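Local coordinates for protein GMP reductase (Trypanosoma brucei brucei, PDB 6JIG) that probably catalyses the irreversible NADPH-dependent deamination of GMP to IMP, which keeps adenine and guanine nucleotides in balance, at residues A[256-261]-A[284-289]. The protein carries 1 engineered substitution. Numbering follows the deposited sequence.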
loop_
_atom_site.group_PDB
_atom_site.type_symbol
_atom_site.label_atom_id
_atom_site.label_comp_id
_atom_site.label_asym_id
_atom_site.label_seq_id
_atom_site.Cartn_x
_atom_site.Cartn_y
_atom_site.Cartn_z
ATOM N N LEU A 256 26.818 -15.633 37.846
ATOM C CA LEU A 256 27.296 -14.486 37.094
ATOM C C LEU A 256 27.398 -14.871 35.625
ATOM O O LEU A 256 27.735 -16.010 35.292
ATOM C CB LEU A 256 28.669 -14.026 37.585
ATOM C CG LEU A 256 28.726 -13.459 39.002
ATOM C CD1 LEU A 256 30.168 -13.205 39.383
ATOM C CD2 LEU A 256 27.904 -12.183 39.091
ATOM N N VAL A 257 27.126 -13.913 34.745
ATOM C CA VAL A 257 27.209 -14.145 33.305
ATOM C C VAL A 257 28.198 -13.144 32.724
ATOM O O VAL A 257 27.897 -11.947 32.639
ATOM C CB VAL A 257 25.844 -14.028 32.615
ATOM C CG1 VAL A 257 25.989 -14.304 31.105
ATOM C CG2 VAL A 257 24.816 -14.961 33.274
ATOM N N VAL A 258 29.368 -13.630 32.319
ATOM C CA VAL A 258 30.326 -12.828 31.563
ATOM C C VAL A 258 29.799 -12.722 30.142
ATOM O O VAL A 258 29.664 -13.737 29.457
ATOM C CB VAL A 258 31.721 -13.465 31.570
ATOM C CG1 VAL A 258 32.668 -12.646 30.709
ATOM C CG2 VAL A 258 32.234 -13.588 32.974
ATOM N N ASP A 259 29.518 -11.501 29.687
ATOM C CA ASP A 259 28.772 -11.332 28.440
ATOM C C ASP A 259 29.424 -10.246 27.602
ATOM O O ASP A 259 29.328 -9.060 27.934
ATOM C CB ASP A 259 27.302 -11.003 28.711
ATOM C CG ASP A 259 26.431 -11.173 27.466
ATOM O OD1 ASP A 259 26.989 -11.411 26.373
ATOM O OD2 ASP A 259 25.197 -11.062 27.564
ATOM N N ILE A 260 30.079 -10.655 26.514
ATOM C CA ILE A 260 30.569 -9.731 25.502
ATOM C C ILE A 260 30.284 -10.331 24.130
ATOM O O ILE A 260 30.086 -11.539 23.978
ATOM C CB ILE A 260 32.071 -9.412 25.646
ATOM C CG1 ILE A 260 32.916 -10.682 25.630
ATOM C CG2 ILE A 260 32.338 -8.587 26.913
ATOM C CD1 ILE A 260 34.408 -10.337 25.597
ATOM N N ALA A 261 30.233 -9.461 23.124
ATOM C CA ALA A 261 29.826 -9.910 21.792
ATOM C C ALA A 261 30.715 -11.041 21.282
ATOM O O ALA A 261 30.222 -12.028 20.725
ATOM C CB ALA A 261 29.848 -8.731 20.816
ATOM N N VAL A 284 29.997 -18.705 43.154
ATOM C CA VAL A 284 28.846 -18.900 42.274
ATOM C C VAL A 284 29.326 -19.338 40.895
ATOM O O VAL A 284 30.451 -19.046 40.479
ATOM C CB VAL A 284 27.953 -17.637 42.149
ATOM C CG1 VAL A 284 27.462 -17.161 43.536
ATOM C CG2 VAL A 284 28.672 -16.531 41.409
ATOM N N ASP A 285 28.457 -20.066 40.198
ATOM C CA ASP A 285 28.754 -20.497 38.837
ATOM C C ASP A 285 29.027 -19.298 37.936
ATOM O O ASP A 285 28.364 -18.262 38.029
ATOM C CB ASP A 285 27.590 -21.311 38.282
ATOM C CG ASP A 285 27.635 -22.770 38.705
ATOM O OD1 ASP A 285 28.488 -23.144 39.542
ATOM O OD2 ASP A 285 26.795 -23.540 38.207
ATOM N N ILE A 286 30.006 -19.457 37.053
ATOM C CA ILE A 286 30.408 -18.432 36.100
ATOM C C ILE A 286 30.017 -18.928 34.709
ATOM O O ILE A 286 30.574 -19.914 34.217
ATOM C CB ILE A 286 31.912 -18.142 36.171
ATOM C CG1 ILE A 286 32.348 -17.853 37.620
ATOM C CG2 ILE A 286 32.273 -16.955 35.267
ATOM C CD1 ILE A 286 31.614 -16.684 38.257
ATOM N N ILE A 287 29.069 -18.231 34.085
ATOM C CA ILE A 287 28.644 -18.479 32.704
ATOM C C ILE A 287 29.345 -17.458 31.821
ATOM O O ILE A 287 29.599 -16.321 32.252
ATOM C CB ILE A 287 27.110 -18.385 32.593
ATOM C CG1 ILE A 287 26.461 -19.413 33.533
ATOM C CG2 ILE A 287 26.615 -18.597 31.114
ATOM C CD1 ILE A 287 24.963 -19.232 33.716
ATOM N N ALA A 288 29.703 -17.859 30.595
ATOM C CA ALA A 288 30.442 -16.962 29.713
ATOM C C ALA A 288 29.967 -17.122 28.273
ATOM O O ALA A 288 29.580 -18.209 27.849
ATOM C CB ALA A 288 31.946 -17.219 29.764
ATOM N N GLY A 289 30.020 -16.022 27.537
ATOM C CA GLY A 289 29.670 -15.987 26.124
ATOM C C GLY A 289 29.988 -14.599 25.608
ATOM O O GLY A 289 30.494 -13.748 26.349
#
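Val-284 opens the contact by laying its CG2 methyl across the branch of Leu-256, 3.9 Å from CG, the two side chains crossing at about a right angle. Next, the carbonyl of Asp-285 accepts the N-H of Leu-256 in a nearly straight bond (170° at the hydrogen), while its carboxylate turns away to Ser-40 and Asn-42. Ile-286 lies alongside Leu-256, pointing the same way; its CD1 rests 3.9 Å from Leu-256 CD1, and its CG2, anti to the backbone N, reaches CG2 of Val-258. Ile-287 grips the parallel neighbour twice: its N donates to Leu-256 O (2.9 Å), and its O receives the N-H of Val-258 (2.7 Å). On the opposite face its CB meets Val-257 CG2; such beta-branched residues suit extended strands and fill the buried layers on both faces. Ala-288 has only a methyl, its CB 4.2 Å from Val-258 CB and touching Val-272. Gly-289, almost fully extended, pairs with Asp-259, its N bonding to Val-258 O and its O taking the N-H of Ile-260; it puts no CB on the face carrying the Asp-259 carboxylate. There OD2 salt-bridges Lys-309 and hydrogen-bonds Asn-53, the side chain about 5 Å from bound GMP. In this TIM-barrel beta-alpha-beta unit, Leu-256 packs on helix 239-251, Val-258, Ile-286 and Ala-288 on helix 266-277, and strands 232-235 and 307-310 flank the pair.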